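Local atomic coordinates of uncharacterized protein, DUF633, LMOf2365_1472 (Listeria monocytogenes str. 4b F2365, PDB entry 3GNL), a protein that has not been characterised directly but probably methylates N1 of adenine 22 in tRNA, through a catalytic domain of the Rossmann-like methyltransferase type. Residues A[47-52]-A[82-87]; A[146-151]-A[190-195]. All coordinates share one frame; numbering follows the deposited sequence.

Contact 1: A[47-52]-A[82-87]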
loop_
_atom_site.group_PDB
_atom_site.type_symbol
_atom_site.label_atom_id
_atom_site.label_comp_id
_atom_site.label_asym_id
_atom_site.label_seq_id
_atom_site.Cartn_x
_atom_site.Cartn_y
_atom_site.Cartn_z
ATOM N N PHE A 47 -5.847 -3.351 -20.460
ATOM C CA PHE A 47 -7.222 -3.240 -20.035
ATOM C C PHE A 47 -7.157 -2.823 -18.567
ATOM O O PHE A 47 -6.238 -3.258 -17.863
ATOM C CB PHE A 47 -7.951 -4.571 -20.190
ATOM C CG PHE A 47 -9.298 -4.588 -19.551
ATOM C CD1 PHE A 47 -10.381 -3.953 -20.151
ATOM C CD2 PHE A 47 -9.496 -5.229 -18.318
ATOM C CE1 PHE A 47 -11.648 -3.966 -19.521
ATOM C CE2 PHE A 47 -10.738 -5.238 -17.703
ATOM C CZ PHE A 47 -11.826 -4.619 -18.297
ATOM N N ALA A 48 -8.097 -1.984 -18.123
ATOM C CA ALA A 48 -8.233 -1.656 -16.704
ATOM C C ALA A 48 -9.678 -1.601 -16.265
ATOM O O ALA A 48 -10.539 -1.120 -17.006
ATOM C CB ALA A 48 -7.587 -0.340 -16.402
ATOM N N ILE A 49 -9.933 -2.038 -15.041
ATOM C CA ILE A 49 -11.146 -1.695 -14.283
ATOM C C ILE A 49 -10.758 -0.563 -13.334
ATOM O O ILE A 49 -9.746 -0.679 -12.621
ATOM C CB ILE A 49 -11.632 -2.886 -13.444
ATOM C CG1 ILE A 49 -12.009 -4.078 -14.364
ATOM C CG2 ILE A 49 -12.787 -2.482 -12.536
ATOM C CD1 ILE A 49 -12.175 -5.426 -13.600
ATOM N N ALA A 50 -11.513 0.524 -13.349
ATOM C CA ALA A 50 -11.374 1.552 -12.324
ATOM C C ALA A 50 -12.556 1.446 -11.373
ATOM O O ALA A 50 -13.693 1.765 -11.748
ATOM C CB ALA A 50 -11.275 2.915 -12.959
ATOM N N GLY A 51 -12.303 0.988 -10.143
ATOM C CA GLY A 51 -13.388 0.810 -9.156
ATOM C C GLY A 51 -13.621 2.039 -8.305
ATOM O O GLY A 51 -12.694 2.740 -7.951
ATOM N N GLU A 52 -14.873 2.359 -7.975
ATOM C CA GLU A 52 -15.185 3.460 -7.090
ATOM C C GLU A 52 -16.353 3.033 -6.241
ATOM O O GLU A 52 -17.171 2.252 -6.701
ATOM C CB GLU A 52 -15.548 4.751 -7.848
ATOM C CG GLU A 52 -14.494 5.169 -8.881
ATOM C CD GLU A 52 -13.259 5.701 -8.248
ATOM O OE1 GLU A 52 -13.215 5.892 -7.022
ATOM O OE2 GLU A 52 -12.284 5.926 -9.016
ATOM N N LEU A 82 -13.302 -5.206 -3.903
ATOM C CA LEU A 82 -13.124 -6.106 -5.060
ATOM C C LEU A 82 -14.441 -6.598 -5.695
ATOM O O LEU A 82 -14.357 -7.427 -6.602
ATOM C CB LEU A 82 -12.193 -7.282 -4.762
ATOM C CG LEU A 82 -10.824 -6.965 -4.123
ATOM C CD1 LEU A 82 -9.939 -8.173 -4.027
ATOM C CD2 LEU A 82 -10.125 -5.803 -4.873
ATOM N N ALA A 83 -15.580 -6.069 -5.236
ATOM C CA ALA A 83 -16.929 -6.341 -5.829
ATOM C C ALA A 83 -16.965 -5.897 -7.301
ATOM O O ALA A 83 -17.826 -6.337 -8.078
ATOM C CB ALA A 83 -18.021 -5.650 -5.048
ATOM N N VAL A 84 -16.019 -5.056 -7.700
ATOM C CA VAL A 84 -16.006 -4.577 -9.075
ATOM C C VAL A 84 -15.301 -5.551 -10.015
ATOM O O VAL A 84 -15.332 -5.361 -11.228
ATOM C CB VAL A 84 -15.403 -3.149 -9.204
ATOM C CG1 VAL A 84 -16.212 -2.123 -8.403
ATOM C CG2 VAL A 84 -13.857 -3.150 -8.850
ATOM N N ILE A 85 -14.682 -6.591 -9.477
ATOM C CA ILE A 85 -13.945 -7.569 -10.271
ATOM C C ILE A 85 -14.797 -8.813 -10.471
ATOM O O ILE A 85 -15.499 -9.250 -9.565
ATOM C CB ILE A 85 -12.606 -7.990 -9.597
ATOM C CG1 ILE A 85 -11.621 -6.826 -9.540
ATOM C CG2 ILE A 85 -11.944 -9.143 -10.338
ATOM C CD1 ILE A 85 -10.321 -7.222 -8.847
ATOM N N GLU A 86 -14.720 -9.381 -11.667
ATOM C CA GLU A 86 -15.398 -10.643 -11.929
ATOM C C GLU A 86 -14.389 -11.637 -12.499
ATOM O O GLU A 86 -13.390 -11.239 -13.122
ATOM C CB GLU A 86 -16.575 -10.408 -12.877
ATOM C CG GLU A 86 -17.841 -11.128 -12.476
ATOM C CD GLU A 86 -18.514 -10.528 -11.246
ATOM O OE1 GLU A 86 -18.933 -9.347 -11.299
ATOM O OE2 GLU A 86 -18.641 -11.253 -10.228
ATOM N N LYS A 87 -14.630 -12.933 -12.268
ATOM C CA LYS A 87 -13.736 -13.992 -12.771
ATOM C C LYS A 87 -13.431 -13.848 -14.262
ATOM O O LYS A 87 -12.271 -13.975 -14.671
ATOM C CB LYS A 87 -14.299 -15.394 -12.472
#

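Contact 2: A[146-151]-A[190-195]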
loop_
_atom_site.group_PDB
_atom_site.type_symbol
_atom_site.label_atom_id
_atom_site.label_comp_id
_atom_site.label_asym_id
_atom_site.label_seq_id
_atom_site.Cartn_x
_atom_site.Cartn_y
_atom_site.Cartn_z
ATOM N N GLU A 146 9.568 -3.084 -2.977
ATOM C CA GLU A 146 8.976 -1.973 -2.185
ATOM C C GLU A 146 9.680 -0.696 -2.503
ATOM O O GLU A 146 10.838 -0.661 -2.968
ATOM C CB GLU A 146 9.125 -2.238 -0.667
ATOM C CG GLU A 146 8.510 -3.552 -0.182
ATOM C CD GLU A 146 8.685 -3.769 1.342
ATOM O OE1 GLU A 146 9.873 -3.925 1.757
ATOM O OE2 GLU A 146 7.655 -3.762 2.036
ATOM N N ALA A 147 8.965 0.387 -2.226
ATOM C CA ALA A 147 9.517 1.712 -2.376
ATOM C C ALA A 147 9.031 2.577 -1.230
ATOM O O ALA A 147 7.958 2.348 -0.677
ATOM C CB ALA A 147 9.141 2.347 -3.709
ATOM N N ILE A 148 9.824 3.590 -0.936
ATOM C CA ILE A 148 9.451 4.613 0.055
ATOM C C ILE A 148 9.791 5.939 -0.569
ATOM O O ILE A 148 10.869 6.092 -1.157
ATOM C CB ILE A 148 10.080 4.364 1.491
ATOM C CG1 ILE A 148 9.401 5.230 2.543
ATOM C CG2 ILE A 148 11.592 4.401 1.492
ATOM C CD1 ILE A 148 9.724 4.842 3.990
ATOM N N LEU A 149 8.855 6.887 -0.497
ATOM C CA LEU A 149 9.115 8.182 -1.105
ATOM C C LEU A 149 8.493 9.266 -0.254
ATOM O O LEU A 149 7.647 8.992 0.626
ATOM C CB LEU A 149 8.608 8.218 -2.552
ATOM C CG LEU A 149 7.120 7.972 -2.815
ATOM C CD1 LEU A 149 6.261 9.252 -2.913
ATOM C CD2 LEU A 149 6.973 7.169 -4.103
ATOM N N ARG A 150 8.916 10.497 -0.493
ATOM C CA ARG A 150 8.314 11.636 0.198
ATOM C C ARG A 150 7.721 12.565 -0.869
ATOM O O ARG A 150 8.375 12.893 -1.849
ATOM C CB ARG A 150 9.366 12.331 1.084
ATOM C CG ARG A 150 8.805 13.488 1.948
ATOM C CD ARG A 150 9.692 13.985 3.098
ATOM N NE ARG A 150 11.106 13.619 2.999
ATOM C CZ ARG A 150 11.734 12.836 3.879
ATOM N NH1 ARG A 150 13.008 12.547 3.726
ATOM N NH2 ARG A 150 11.082 12.354 4.928
ATOM N N GLU A 151 6.462 12.934 -0.713
ATOM C CA GLU A 151 5.834 13.899 -1.611
ATOM C C GLU A 151 4.953 14.819 -0.765
ATOM O O GLU A 151 4.185 14.350 0.079
ATOM C CB GLU A 151 4.994 13.184 -2.695
ATOM C CG GLU A 151 4.335 14.131 -3.705
ATOM C CD GLU A 151 3.783 13.432 -4.932
ATOM O OE1 GLU A 151 3.202 12.309 -4.828
ATOM O OE2 GLU A 151 3.883 14.044 -6.019
ATOM N N LYS A 190 15.710 5.953 6.476
ATOM C CA LYS A 190 16.431 6.199 7.716
ATOM C C LYS A 190 15.872 7.445 8.412
ATOM O O LYS A 190 15.735 7.423 9.641
ATOM C CB LYS A 190 17.921 6.399 7.411
ATOM C CG LYS A 190 18.571 5.149 6.911
ATOM C CD LYS A 190 20.111 5.342 6.870
ATOM C CE LYS A 190 20.813 4.139 6.258
ATOM N NZ LYS A 190 20.924 2.994 7.193
ATOM N N SER A 191 15.558 8.492 7.647
ATOM C CA SER A 191 15.067 9.720 8.285
ATOM C C SER A 191 13.669 9.511 8.884
ATOM O O SER A 191 13.378 9.994 9.999
ATOM C CB SER A 191 15.157 10.897 7.327
ATOM O OG SER A 191 14.225 10.809 6.301
ATOM N N LYS A 192 12.804 8.796 8.163
ATOM C CA LYS A 192 11.448 8.505 8.658
ATOM C C LYS A 192 11.513 7.774 10.000
ATOM O O LYS A 192 10.870 8.170 10.972
ATOM C CB LYS A 192 10.636 7.659 7.650
ATOM C CG LYS A 192 9.325 7.107 8.273
ATOM C CD LYS A 192 8.600 6.037 7.434
ATOM C CE LYS A 192 7.398 5.475 8.218
ATOM N NZ LYS A 192 6.462 6.521 8.683
ATOM N N TRP A 193 12.297 6.706 10.066
ATOM C CA TRP A 193 12.287 5.887 11.277
ATOM C C TRP A 193 13.024 6.526 12.465
ATOM O O TRP A 193 12.605 6.349 13.611
ATOM C CB TRP A 193 12.727 4.443 10.980
ATOM C CG TRP A 193 11.669 3.808 10.142
ATOM C CD1 TRP A 193 11.798 3.405 8.847
ATOM C CD2 TRP A 193 10.318 3.529 10.537
ATOM N NE1 TRP A 193 10.602 2.896 8.410
ATOM C CE2 TRP A 193 9.683 2.935 9.432
ATOM C CE3 TRP A 193 9.573 3.732 11.723
ATOM C CZ2 TRP A 193 8.332 2.549 9.455
ATOM C CZ3 TRP A 193 8.245 3.343 11.758
ATOM C CH2 TRP A 193 7.637 2.756 10.628
ATOM N N ARG A 194 14.074 7.297 12.195
ATOM C CA ARG A 194 14.706 8.043 13.284
ATOM C C ARG A 194 13.734 9.102 13.829
ATOM O O ARG A 194 13.667 9.324 15.040
ATOM C CB ARG A 194 16.022 8.686 12.822
ATOM C CG ARG A 194 16.743 9.456 13.933
ATOM C CD ARG A 194 17.255 8.465 14.986
ATOM N NE ARG A 194 16.384 8.437 16.149
ATOM C CZ ARG A 194 16.456 7.544 17.123
ATOM N NH1 ARG A 194 15.642 7.639 18.169
ATOM N NH2 ARG A 194 17.339 6.561 17.054
ATOM N N HIS A 195 12.965 9.725 12.933
ATOM C CA HIS A 195 11.934 10.707 13.342
ATOM C C HIS A 195 10.910 10.080 14.246
ATOM O O HIS A 195 10.586 10.623 15.315
ATOM C CB HIS A 195 11.283 11.315 12.109
ATOM C CG HIS A 195 10.209 12.305 12.395
ATOM N ND1 HIS A 195 10.502 13.603 12.756
ATOM C CD2 HIS A 195 8.865 12.247 12.255
ATOM C CE1 HIS A 195 9.383 14.285 12.901
ATOM N NE2 HIS A 195 8.374 13.499 12.578
#

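Contact 1: A[47-52]-A[82-87]
Val-84 and Ile-85 lie against Ile-49 and Gly-51 of strand 47-52, in a buried contact between aliphatic groups, with no hydrogen bond from one segment to the other. The loop segment approaches the strand through a tight turn, in which Ile-85 N bonds to Leu-82 O at 3.0 Å. Val-84 follows and points its side chain at the strand. Its CG2 lies between the backbone N and the carbonyl carbon (chi1 -61°), and this methyl meets Ile-49 CG2 at 3.9 Å. The same Val-84 CG2 is 4.0 Å from Gly-51 CA, and CG1 is 4.1 Å from that CA, so both branches rest on the strand backbone. Glycine suits the place because the bare main chain leaves room for the forked valine. The Ile-49 and Val-84 side chains run past one another antiparallel, and Ile-49 CD1 runs on to 3.9 Å from Val-84 O. That oxygen is not left without a donor, since Arg-77 hydrogen-bonds to it. Next comes Ile-85, whose CG1 is a looser 4.3 Å from Ile-49 CD1. Lys-114 NZ, which bonds to Leu-82 O, also bonds to Ile-85 O, so one ammonium group bridges the two carbonyls. Glu-86 turns to the exposed side, its backbone N held by the carboxylate of Asp-89. The branched aliphatic residues thus pack the loop joining strands 74-78 and 93-99 against Ile-49 and Gly-51 of strand 45-52, an arrangement that belongs to the parallel half of a class I, Rossmann-like methyltransferase fold.

Contact 2: A[146-151]-A[190-195]
Ile-148 stretches toward helix 187-208 with CG1 anti to its backbone N (chi1 -166°) and CD1 again fully extended, which carries the terminal methyl to the aliphatic part of Lys-192. Arg-150, two residues on and on the same side of the strand, also starts extended (chi1 -176°) but then bends almost eclipsed about its CG-CD bond (chi3 18°), turning its guanidinium toward Ser-191. The setting is an edge strand, 141-151, of a sheet with the 3-2-1-4-5-7-6 order of class I methyltransferases, meeting the first of the two long C-terminal helices.

The meeting is slight, burying 135 Å² in all, and it lies at the surface. Ile-148 CD1 touches Lys-192 CD at 3.8 Å, the two side chains crossing at a slant. Lys-192 was modelled in two conformers and the 3.8 Å belongs to the one described, so the contact is best taken as provisional. A lysine fits here because its methylenes can lie by an isoleucine while the chain bends at its last torsion and takes NZ off from the strand. Ile-148 also touches Ile-188, Leu-181 and, on the adjacent strand 154-163, Val-155. Trp-193 makes no contact with the strand, though its ring lies near; it is buried and packs edge-to-face with Phe-189 of its own helix and Phe-177 of helix 172-177.

At the exposed border, arginine and serine supply polar groups that tolerate water. The serine hydroxyl is already bonded within its own helix to Ile-188 O. Its OG also sits at the edge of the guanidinium, near the plane of that group, with Arg-150 NH1 at 3.3 Å and Arg-150 NH2 at 3.8 Å.

The two contacts share one seven-stranded sheet but lie on opposite sides of the chain's centre, their centres 31 Å and their nearest atoms about 17 Å apart, with no touch between them. Contact 1 involves strand 45-52, next to the outermost strand 74-78, whereas contact 2 sits on strand 141-151, which forms the other border. They follow in series along the chain: the loop of contact 1 is complete before the strand of contact 2 begins. Contact 1 therefore belongs to the internal packing of the Rossmann-like parallel half, while contact 2 joins the far border of that sheet to the C-terminal helix 187-208.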